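PDB 5C2I: Alr1585 protein from Nostoc sp., which is a haem-containing DyP-type peroxidase that probably uses hydrogen peroxide to oxidise dyes and other substrates. Local coordinates for residues Cys325-Ser329 and His330-Thr334; Glu352-Lys355 and Glu356-Gly359; Ile393-Gln396 and Phe397-Gln401. The protein carries 1 engineered substitution. One frame throughout, in Å; residues are numbered along the deposited sequence.

All three contacts are local, each made where a chain enters or runs along a helix. Contacts 1 and 3 are buried and share the haem: 325-334 supplies the histidine bound to the iron, while 393-401 brings an aromatic ring and a thioether up to the porphyrin rim, and the two meet where Thr334 packs on Met400. Contact 2, on helix 350-358, lies at the surface and touches contact 3 through Gly359. Their chemistry differs accordingly. Contact 1 combines metal ligation with a buried arginine, contact 2 sets a methylene on a ring beside exposed charged residues, and contact 3 joins helix-start bonds to apolar haem packing.

Contact 1. Residues Cys325-Ser329 and His330-Thr334; sequences CPFHS and HTRKT. With HEM (protoporphyrin IX containing Fe), chain E.
Ser329 O, at the N-cap position, takes the backbone N-H of Lys333 at 2.9 Å, opening helix 330-334 directly after the type I turn from Pro326 to Ser329, and a weak bond from Arg332 N reaches the same oxygen. Arg332 runs back over the turn with CG anti to its own N (chi1 -167°) and the chain extended, which carries the guanidinium to the carbonyl of Cys325. NH1 donates to Cys325 O over 2.9 Å in the carbonyl plane, although the N-H...O angle is only 130°. Phe327 CE1 sits over one face of the guanidinium, 3.5 Å from NH2, with the planes 65° apart. A salt bridge from NE to Asp339 and a bond from NH2 to Asp319 O also hold this buried charge. The same short helix carries the proximal haem ligand of the DyP peroxidase fold: His330 NE2 binds the iron at 2.1 Å, and a water is its other axial ligand at 2.3 Å. His330 ND1 is bonded to Asp418, which fixes the rotation of the imidazole. One turn on, Thr334 OG1 lies 3.4 Å from haem C2D and donates to His330 O, which Thr334 N approaches from the opposite face of the carbonyl plane. Lys333 CG rests 3.4 Å from Phe327 O, and the bends beyond it at chi2 and chi3 lead the ammonium to the carbonyls of Trp404, Phe410 and Gly416.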
loop_
_atom_site.group_PDB
_atom_site.type_symbol
_atom_site.label_atom_id
_atom_site.label_comp_id
_atom_site.label_asym_id
_atom_site.label_seq_id
_atom_site.Cartn_x
_atom_site.Cartn_y
_atom_site.Cartn_z
ATOM N N CYS A 325 -31.833 -17.025 -12.836
ATOM C CA CYS A 325 -31.994 -15.578 -12.660
ATOM C C CYS A 325 -33.472 -15.226 -12.719
ATOM O O CYS A 325 -34.095 -15.287 -13.798
ATOM C CB CYS A 325 -31.263 -14.793 -13.738
ATOM S SG CYS A 325 -31.357 -13.001 -13.435
ATOM N N PRO A 326 -34.055 -14.866 -11.565
ATOM C CA PRO A 326 -35.459 -14.506 -11.575
ATOM C C PRO A 326 -35.817 -13.367 -12.523
ATOM O O PRO A 326 -34.991 -12.484 -12.798
ATOM C CB PRO A 326 -35.711 -14.067 -10.115
ATOM C CG PRO A 326 -34.787 -14.942 -9.339
ATOM C CD PRO A 326 -33.526 -14.940 -10.203
ATOM N N PHE A 327 -37.095 -13.321 -12.960
ATOM C CA PHE A 327 -37.543 -12.200 -13.776
ATOM C C PHE A 327 -37.437 -10.849 -13.063
ATOM O O PHE A 327 -37.323 -9.812 -13.695
ATOM C CB PHE A 327 -39.001 -12.429 -14.223
ATOM C CG PHE A 327 -39.163 -13.477 -15.305
ATOM C CD1 PHE A 327 -38.569 -13.314 -16.539
ATOM C CD2 PHE A 327 -40.053 -14.545 -15.128
ATOM C CE1 PHE A 327 -38.768 -14.249 -17.559
ATOM C CE2 PHE A 327 -40.287 -15.457 -16.138
ATOM C CZ PHE A 327 -39.643 -15.307 -17.362
ATOM N N HIS A 328 -37.470 -10.860 -11.744
ATOM C CA HIS A 328 -37.388 -9.609 -11.019
ATOM C C HIS A 328 -35.979 -9.067 -10.784
ATOM O O HIS A 328 -35.859 -7.941 -10.337
ATOM C CB HIS A 328 -38.121 -9.726 -9.664
ATOM C CG HIS A 328 -37.465 -10.693 -8.730
ATOM N ND1 HIS A 328 -38.007 -11.909 -8.408
ATOM C CD2 HIS A 328 -36.298 -10.616 -8.060
ATOM C CE1 HIS A 328 -37.200 -12.543 -7.572
ATOM N NE2 HIS A 328 -36.156 -11.782 -7.354
ATOM N N SER A 329 -34.933 -9.874 -11.018
ATOM C CA SER A 329 -33.591 -9.468 -10.697
ATOM C C SER A 329 -33.246 -8.218 -11.487
ATOM O O SER A 329 -33.637 -8.081 -12.649
ATOM C CB SER A 329 -32.591 -10.590 -10.974
ATOM O OG SER A 329 -32.892 -11.766 -10.225
ATOM N N HIS A 330 -32.525 -7.313 -10.843
ATOM C CA HIS A 330 -32.204 -6.022 -11.465
ATOM C C HIS A 330 -31.696 -6.120 -12.928
ATOM O O HIS A 330 -32.186 -5.371 -13.791
ATOM C CB HIS A 330 -31.225 -5.271 -10.584
ATOM C CG HIS A 330 -30.852 -3.908 -11.101
ATOM N ND1 HIS A 330 -31.778 -2.911 -11.320
ATOM C CD2 HIS A 330 -29.638 -3.361 -11.354
ATOM C CE1 HIS A 330 -31.148 -1.801 -11.675
ATOM N NE2 HIS A 330 -29.854 -2.048 -11.686
ATOM N N THR A 331 -30.742 -7.010 -13.189
ATOM C CA THR A 331 -30.190 -7.140 -14.544
ATOM C C THR A 331 -31.201 -7.598 -15.551
ATOM O O THR A 331 -31.226 -7.119 -16.686
ATOM C CB THR A 331 -28.937 -8.070 -14.622
ATOM O OG1 THR A 331 -29.265 -9.348 -14.111
ATOM C CG2 THR A 331 -27.766 -7.484 -13.841
ATOM N N ARG A 332 -32.091 -8.478 -15.127
ATOM C CA ARG A 332 -33.070 -9.022 -16.037
ATOM C C ARG A 332 -34.279 -8.089 -16.250
ATOM O O ARG A 332 -34.887 -8.106 -17.323
ATOM C CB ARG A 332 -33.540 -10.397 -15.534
ATOM C CG ARG A 332 -34.326 -11.192 -16.567
ATOM C CD ARG A 332 -34.352 -12.666 -16.273
ATOM N NE ARG A 332 -34.987 -13.394 -17.352
ATOM C CZ ARG A 332 -34.978 -14.719 -17.491
ATOM N NH1 ARG A 332 -34.316 -15.507 -16.651
ATOM N NH2 ARG A 332 -35.541 -15.261 -18.569
ATOM N N LYS A 333 -34.602 -7.264 -15.250
ATOM C CA LYS A 333 -35.611 -6.214 -15.394
ATOM C C LYS A 333 -35.130 -5.076 -16.319
ATOM O O LYS A 333 -35.865 -4.645 -17.216
ATOM C CB LYS A 333 -35.917 -5.599 -14.046
ATOM C CG LYS A 333 -36.850 -6.447 -13.209
ATOM C CD LYS A 333 -38.313 -6.226 -13.612
ATOM C CE LYS A 333 -39.291 -6.276 -12.471
ATOM N NZ LYS A 333 -40.631 -5.717 -12.808
ATOM N N THR A 334 -33.872 -4.667 -16.157
ATOM C CA THR A 334 -33.362 -3.522 -16.889
ATOM C C THR A 334 -32.826 -3.908 -18.262
ATOM O O THR A 334 -32.790 -3.062 -19.161
ATOM C CB THR A 334 -32.287 -2.765 -16.093
ATOM O OG1 THR A 334 -31.201 -3.648 -15.793
ATOM C CG2 THR A 334 -32.829 -2.198 -14.832
HETATM C CHA HEM E . -26.788 -3.022 -14.038
HETATM C CHB HEM E . -26.601 -1.569 -9.444
HETATM C CHC HEM E . -29.715 1.992 -10.465
HETATM C CHD HEM E . -30.063 0.351 -14.978
HETATM C C1A HEM E . -26.480 -2.951 -12.690
HETATM C C2A HEM E . -25.630 -3.861 -11.994
HETATM C C3A HEM E . -25.581 -3.449 -10.708
HETATM C C4A HEM E . -26.372 -2.282 -10.616
HETATM C CMA HEM E . -24.795 -4.051 -9.574
HETATM C CAA HEM E . -24.894 -5.079 -12.567
HETATM C CBA HEM E . -23.504 -4.855 -13.168
HETATM C CGA HEM E . -23.620 -3.901 -14.324
HETATM O O1A HEM E . -23.943 -4.290 -15.485
HETATM O O2A HEM E . -23.397 -2.707 -14.116
HETATM C C1B HEM E . -27.411 -0.437 -9.358
HETATM C C2B HEM E . -27.583 0.341 -8.161
HETATM C C3B HEM E . -28.402 1.343 -8.445
HETATM C C4B HEM E . -28.798 1.139 -9.841
HETATM C CMB HEM E . -26.910 0.065 -6.863
HETATM C CAB HEM E . -28.878 2.488 -7.630
HETATM C CBB HEM E . -28.216 2.981 -6.568
HETATM C C1C HEM E . -30.138 1.833 -11.795
HETATM C C2C HEM E . -31.145 2.540 -12.418
HETATM C C3C HEM E . -31.256 2.052 -13.694
HETATM C C4C HEM E . -30.281 1.057 -13.836
HETATM C CMC HEM E . -31.948 3.681 -11.864
HETATM C CAC HEM E . -32.195 2.413 -14.756
HETATM C CBC HEM E . -33.419 2.865 -14.642
HETATM C C1D HEM E . -29.082 -0.635 -15.068
HETATM C C2D HEM E . -28.815 -1.315 -16.331
HETATM C C3D HEM E . -27.945 -2.282 -16.070
HETATM C C4D HEM E . -27.649 -2.137 -14.628
HETATM C CMD HEM E . -29.418 -1.026 -17.696
HETATM C CAD HEM E . -27.340 -3.224 -17.071
HETATM C CBD HEM E . -28.192 -4.472 -17.327
HETATM C CGD HEM E . -27.532 -5.323 -18.362
HETATM O O1D HEM E . -27.314 -6.491 -18.051
HETATM O O2D HEM E . -27.212 -4.883 -19.519
HETATM N NA HEM E . -26.989 -2.034 -11.819
HETATM N NB HEM E . -28.198 0.031 -10.274
HETATM N NC HEM E . -29.673 0.857 -12.628
HETATM N ND HEM E . -28.425 -1.203 -14.055
HETATM FE FE HEM E . -28.342 -0.623 -12.217
HETATM O O HOH W 1 -26.744 1.018 -12.687
#

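Contact 2. Residues Glu352-Lys355 and Glu356-Gly359; sequences EAFK and EERG. With EDO (1,2-ethanediol), chain G.
The Phe354 ring carries Arg358 CD over the centre of one face and Glu357 OE2 at its edge, in the ring plane. CD stands 3.7 Å from the ring centroid and 8° off the normal, a CH-pi contact in which the methylene meets the six ring carbons almost evenly. Beyond it the guanidinium swings off the ring axis because the chain bends at chi3 (58°); CZ is 5.5 Å from the centroid, at most a weak cation-pi attraction. The charged end is occupied by other partners, bonding to Asp229 O and lying against Trp228. At the edge, OE2 comes to 3.8 Å from Phe354 CE1 with the carboxylate nearly perpendicular to the ring, placing the negative oxygen beside the hydrogen-bearing rim. Bonds from Gly338 N to OE2 and Thr340 to OE1 hold that carboxylate. These meetings follow the i to i+3 and i to i+4 spacing of helix 350-358, whose Phe354 and Ala353 pack on Ala341 of helix 339-343. Along the backbone, Glu356 N, Glu357 N and Arg358 N bond to the carbonyls of Glu352, Ala353 and Phe354, the last at 2.8 Å. Gly359 N reaches Lys355 O only weakly, at 3.1 Å. Glu352, Lys355 and Glu356 make up the exposed side of the helix. Gly359 O accepts a 2.6 Å bond from O2 of an ethanediol, probably a crystallisation additive.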
loop_
_atom_site.group_PDB
_atom_site.type_symbol
_atom_site.label_atom_id
_atom_site.label_comp_id
_atom_site.label_asym_id
_atom_site.label_seq_id
_atom_site.Cartn_x
_atom_site.Cartn_y
_atom_site.Cartn_z
ATOM N N GLU A 352 -37.545 -8.243 -34.934
ATOM C CA GLU A 352 -37.978 -6.853 -34.866
ATOM C C GLU A 352 -38.223 -6.463 -33.398
ATOM O O GLU A 352 -37.826 -5.383 -32.967
ATOM C CB GLU A 352 -39.261 -6.592 -35.657
ATOM C CG GLU A 352 -39.167 -6.675 -37.190
ATOM C CD GLU A 352 -39.012 -8.104 -37.759
ATOM O OE1 GLU A 352 -39.038 -9.118 -36.977
ATOM O OE2 GLU A 352 -38.860 -8.220 -39.011
ATOM N N ALA A 353 -38.870 -7.346 -32.645
ATOM C CA ALA A 353 -39.185 -7.077 -31.260
ATOM C C ALA A 353 -37.899 -6.957 -30.399
ATOM O O ALA A 353 -37.840 -6.132 -29.521
ATOM C CB ALA A 353 -40.104 -8.151 -30.693
ATOM N N PHE A 354 -36.895 -7.792 -30.668
ATOM C CA PHE A 354 -35.622 -7.715 -29.964
ATOM C C PHE A 354 -34.898 -6.395 -30.283
ATOM O O PHE A 354 -34.348 -5.753 -29.388
ATOM C CB PHE A 354 -34.781 -8.946 -30.286
ATOM C CG PHE A 354 -33.531 -9.106 -29.456
ATOM C CD1 PHE A 354 -33.493 -8.762 -28.130
ATOM C CD2 PHE A 354 -32.394 -9.704 -30.037
ATOM C CE1 PHE A 354 -32.359 -8.940 -27.373
ATOM C CE2 PHE A 354 -31.240 -9.865 -29.284
ATOM C CZ PHE A 354 -31.238 -9.513 -27.943
ATOM N N LYS A 355 -34.932 -5.958 -31.542
ATOM C CA LYS A 355 -34.336 -4.659 -31.906
ATOM C C LYS A 355 -35.017 -3.536 -31.109
ATOM O O LYS A 355 -34.366 -2.654 -30.590
ATOM C CB LYS A 355 -34.410 -4.394 -33.409
ATOM C CG LYS A 355 -33.366 -5.147 -34.195
ATOM C CD LYS A 355 -33.272 -4.646 -35.632
ATOM C CE LYS A 355 -32.391 -5.593 -36.428
ATOM N NZ LYS A 355 -33.158 -6.732 -36.979
ATOM N N GLU A 356 -36.335 -3.585 -31.030
ATOM C CA GLU A 356 -37.100 -2.607 -30.290
ATOM C C GLU A 356 -36.749 -2.652 -28.808
ATOM O O GLU A 356 -36.543 -1.619 -28.171
ATOM C CB GLU A 356 -38.594 -2.901 -30.508
ATOM C CG GLU A 356 -39.492 -1.749 -30.196
ATOM C CD GLU A 356 -40.937 -2.096 -30.509
ATOM O OE1 GLU A 356 -41.227 -2.382 -31.717
ATOM O OE2 GLU A 356 -41.760 -2.101 -29.564
ATOM N N GLU A 357 -36.693 -3.864 -28.240
ATOM C CA GLU A 357 -36.254 -4.026 -26.840
ATOM C C GLU A 357 -34.880 -3.387 -26.607
ATOM O O GLU A 357 -34.661 -2.677 -25.609
ATOM C CB GLU A 357 -36.205 -5.494 -26.468
ATOM C CG GLU A 357 -35.903 -5.762 -25.010
ATOM C CD GLU A 357 -35.602 -7.201 -24.740
ATOM O OE1 GLU A 357 -36.549 -8.014 -24.792
ATOM O OE2 GLU A 357 -34.396 -7.528 -24.540
ATOM N N ARG A 358 -33.944 -3.659 -27.513
ATOM C CA ARG A 358 -32.573 -3.122 -27.398
ATOM C C ARG A 358 -32.520 -1.594 -27.526
ATOM O O ARG A 358 -31.567 -0.965 -27.062
ATOM C CB ARG A 358 -31.640 -3.801 -28.415
ATOM C CG ARG A 358 -31.357 -5.269 -28.122
ATOM C CD ARG A 358 -30.798 -5.999 -29.352
ATOM N NE ARG A 358 -29.572 -5.390 -29.848
ATOM C CZ ARG A 358 -28.346 -5.599 -29.364
ATOM N NH1 ARG A 358 -28.139 -6.434 -28.369
ATOM N NH2 ARG A 358 -27.308 -4.976 -29.918
ATOM N N GLY A 359 -33.553 -1.002 -28.147
ATOM C CA GLY A 359 -33.612 0.436 -28.337
ATOM C C GLY A 359 -33.879 1.187 -27.039
ATOM O O GLY A 359 -33.684 2.412 -26.985
HETATM C C1 EDO G . -34.188 5.747 -29.404
HETATM O O1 EDO G . -34.646 5.825 -28.048
HETATM C C2 EDO G . -33.763 4.357 -29.881
HETATM O O2 EDO G . -32.799 3.681 -29.075
#

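Contact 3. Residues Ile393-Gln396 and Phe397-Gln401; sequences IENQ and FNFMQ. With HEM (protoporphyrin IX containing Fe), chain E; EDO (1,2-ethanediol), chain G.
Two backbone hydrogen bonds join the segments: Asn398 N gives to Ile393 O at 3.0 Å, and Met400 N gives to Gln396 O at 2.9 Å, starting helix 397-405. The second is nearly straight, with an N-H...O angle of 164°, and leaves Gln396 at the N-cap position. Among polar side chains, Gln396 extends beyond CG, and its OE1 accepts from ethanediol O1 at 2.8 Å. The same O1 accepts from Asn395 ND2 over 3.1 Å, so the additive bridges the two amides. NE2 of Gln396 is bonded to the carbonyls of Arg361 and Ser236. With an alanine in place of Gln396, these carbonyls would probably lose the NE2 donor they share, and the start of the helix its tie to those loops. Packing contacts join residues four or five apart. Ile393 CG2 meets the Asn398 amide at a slant, 3.5 Å from OD1, which itself bonds to Tyr455. Phe399 sets CB against the carbonyl oxygens of Glu394 and Asn395, and its ring stacks on His360. On the haem side, Phe397 CE1 approaches the vinyl carbon CBC to 3.5 Å; its CG is anti to the backbone N (chi1 170°), which turns the ring away from the 393-396 loop. Met400 runs out extended to SD, 3.6 Å from haem CAC, and the bend at chi3 (-75°) turns CE toward the methyl CMD; Gln401 OE1 nears the methyl CMC. These three residues present one side of the helix to the porphyrin rim, part of what the C-terminal family region contributes to the haem pocket of this DyP-type peroxidase.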
loop_
_atom_site.group_PDB
_atom_site.type_symbol
_atom_site.label_atom_id
_atom_site.label_comp_id
_atom_site.label_asym_id
_atom_site.label_seq_id
_atom_site.Cartn_x
_atom_site.Cartn_y
_atom_site.Cartn_z
ATOM N N ILE A 393 -35.202 10.231 -23.876
ATOM C CA ILE A 393 -35.409 9.911 -22.461
ATOM C C ILE A 393 -36.695 9.139 -22.280
ATOM O O ILE A 393 -36.744 8.179 -21.479
ATOM C CB ILE A 393 -35.408 11.188 -21.552
ATOM C CG1 ILE A 393 -34.027 11.864 -21.617
ATOM C CG2 ILE A 393 -35.757 10.858 -20.115
ATOM C CD1 ILE A 393 -33.992 13.233 -20.957
ATOM N N GLU A 394 -37.737 9.535 -22.985
ATOM C CA GLU A 394 -39.011 8.836 -22.876
ATOM C C GLU A 394 -38.894 7.339 -23.195
ATOM O O GLU A 394 -39.486 6.480 -22.483
ATOM C CB GLU A 394 -40.070 9.485 -23.761
ATOM C CG GLU A 394 -41.432 8.856 -23.711
ATOM C CD GLU A 394 -42.398 9.682 -24.565
ATOM O OE1 GLU A 394 -42.793 10.773 -24.115
ATOM O OE2 GLU A 394 -42.683 9.285 -25.719
ATOM N N ASN A 395 -38.114 7.034 -24.213
ATOM C CA ASN A 395 -37.943 5.672 -24.680
ATOM C C ASN A 395 -36.795 4.888 -24.016
ATOM O O ASN A 395 -36.721 3.662 -24.131
ATOM C CB ASN A 395 -37.704 5.672 -26.174
ATOM C CG ASN A 395 -37.875 4.278 -26.761
ATOM O OD1 ASN A 395 -38.922 3.693 -26.638
ATOM N ND2 ASN A 395 -36.827 3.746 -27.369
ATOM N N GLN A 396 -35.930 5.576 -23.274
ATOM C CA GLN A 396 -34.756 4.935 -22.659
ATOM C C GLN A 396 -34.853 5.004 -21.129
ATOM O O GLN A 396 -35.620 4.238 -20.576
ATOM C CB GLN A 396 -33.444 5.448 -23.311
ATOM C CG GLN A 396 -33.450 4.997 -24.778
ATOM C CD GLN A 396 -32.360 5.585 -25.663
ATOM O OE1 GLN A 396 -32.560 6.601 -26.337
ATOM N NE2 GLN A 396 -31.196 4.961 -25.648
ATOM N N PHE A 397 -34.167 5.908 -20.435
ATOM C CA PHE A 397 -34.265 5.898 -18.978
ATOM C C PHE A 397 -35.720 5.845 -18.448
ATOM O O PHE A 397 -36.016 5.048 -17.551
ATOM C CB PHE A 397 -33.537 7.051 -18.296
ATOM C CG PHE A 397 -33.848 7.142 -16.850
ATOM C CD1 PHE A 397 -33.198 6.319 -15.940
ATOM C CD2 PHE A 397 -34.849 7.978 -16.384
ATOM C CE1 PHE A 397 -33.574 6.340 -14.585
ATOM C CE2 PHE A 397 -35.196 8.002 -15.058
ATOM C CZ PHE A 397 -34.554 7.179 -14.154
ATOM N N ASN A 398 -36.585 6.768 -18.881
ATOM C CA ASN A 398 -37.929 6.812 -18.298
ATOM C C ASN A 398 -38.683 5.506 -18.532
ATOM O O ASN A 398 -39.458 5.057 -17.665
ATOM C CB ASN A 398 -38.762 7.984 -18.826
ATOM C CG ASN A 398 -38.471 9.297 -18.118
ATOM O OD1 ASN A 398 -37.454 9.461 -17.451
ATOM N ND2 ASN A 398 -39.366 10.249 -18.289
ATOM N N PHE A 399 -38.505 4.950 -19.726
ATOM C CA PHE A 399 -39.110 3.671 -20.113
ATOM C C PHE A 399 -38.617 2.541 -19.211
ATOM O O PHE A 399 -39.412 1.789 -18.679
ATOM C CB PHE A 399 -38.799 3.386 -21.576
ATOM C CG PHE A 399 -39.644 2.319 -22.193
ATOM C CD1 PHE A 399 -39.332 0.969 -22.010
ATOM C CD2 PHE A 399 -40.720 2.652 -23.017
ATOM C CE1 PHE A 399 -40.113 -0.021 -22.595
ATOM C CE2 PHE A 399 -41.476 1.663 -23.626
ATOM C CZ PHE A 399 -41.203 0.316 -23.381
ATOM N N MET A 400 -37.300 2.483 -19.002
ATOM C CA MET A 400 -36.688 1.448 -18.229
ATOM C C MET A 400 -37.213 1.482 -16.779
ATOM O O MET A 400 -37.597 0.438 -16.227
ATOM C CB MET A 400 -35.185 1.581 -18.288
ATOM C CG MET A 400 -34.401 0.475 -17.658
ATOM S SD MET A 400 -32.633 0.689 -17.937
ATOM C CE MET A 400 -32.537 0.205 -19.650
ATOM N N GLN A 401 -37.232 2.673 -16.177
ATOM C CA GLN A 401 -37.723 2.811 -14.794
ATOM C C GLN A 401 -39.226 2.526 -14.714
ATOM O O GLN A 401 -39.677 1.732 -13.860
ATOM C CB GLN A 401 -37.429 4.204 -14.256
ATOM C CG GLN A 401 -37.806 4.410 -12.790
ATOM C CD GLN A 401 -36.801 3.822 -11.829
ATOM O OE1 GLN A 401 -35.591 4.084 -11.917
ATOM N NE2 GLN A 401 -37.277 3.009 -10.916
HETATM C CHA HEM E . -26.788 -3.022 -14.038
HETATM C CHB HEM E . -26.601 -1.569 -9.444
HETATM C CHC HEM E . -29.715 1.992 -10.465
HETATM C CHD HEM E . -30.063 0.351 -14.978
HETATM C C1A HEM E . -26.480 -2.951 -12.690
HETATM C C2A HEM E . -25.630 -3.861 -11.994
HETATM C C3A HEM E . -25.581 -3.449 -10.708
HETATM C C4A HEM E . -26.372 -2.282 -10.616
HETATM C CMA HEM E . -24.795 -4.051 -9.574
HETATM C CAA HEM E . -24.894 -5.079 -12.567
HETATM C CBA HEM E . -23.504 -4.855 -13.168
HETATM C CGA HEM E . -23.620 -3.901 -14.324
HETATM O O1A HEM E . -23.943 -4.290 -15.485
HETATM O O2A HEM E . -23.397 -2.707 -14.116
HETATM C C1B HEM E . -27.411 -0.437 -9.358
HETATM C C2B HEM E . -27.583 0.341 -8.161
HETATM C C3B HEM E . -28.402 1.343 -8.445
HETATM C C4B HEM E . -28.798 1.139 -9.841
HETATM C CMB HEM E . -26.910 0.065 -6.863
HETATM C CAB HEM E . -28.878 2.488 -7.630
HETATM C CBB HEM E . -28.216 2.981 -6.568
HETATM C C1C HEM E . -30.138 1.833 -11.795
HETATM C C2C HEM E . -31.145 2.540 -12.418
HETATM C C3C HEM E . -31.256 2.052 -13.694
HETATM C C4C HEM E . -30.281 1.057 -13.836
HETATM C CMC HEM E . -31.948 3.681 -11.864
HETATM C CAC HEM E . -32.195 2.413 -14.756
HETATM C CBC HEM E . -33.419 2.865 -14.642
HETATM C C1D HEM E . -29.082 -0.635 -15.068
HETATM C C2D HEM E . -28.815 -1.315 -16.331
HETATM C C3D HEM E . -27.945 -2.282 -16.070
HETATM C C4D HEM E . -27.649 -2.137 -14.628
HETATM C CMD HEM E . -29.418 -1.026 -17.696
HETATM C CAD HEM E . -27.340 -3.224 -17.071
HETATM C CBD HEM E . -28.192 -4.472 -17.327
HETATM C CGD HEM E . -27.532 -5.323 -18.362
HETATM O O1D HEM E . -27.314 -6.491 -18.051
HETATM O O2D HEM E . -27.212 -4.883 -19.519
HETATM N NA HEM E . -26.989 -2.034 -11.819
HETATM N NB HEM E . -28.198 0.031 -10.274
HETATM N NC HEM E . -29.673 0.857 -12.628
HETATM N ND HEM E . -28.425 -1.203 -14.055
HETATM FE FE HEM E . -28.342 -0.623 -12.217
HETATM C C1 EDO G . -34.188 5.747 -29.404
HETATM O O1 EDO G . -34.646 5.825 -28.048
HETATM C C2 EDO G . -33.763 4.357 -29.881
HETATM O O2 EDO G . -32.799 3.681 -29.075
HETATM O O HOH W 1 -26.744 1.018 -12.687
#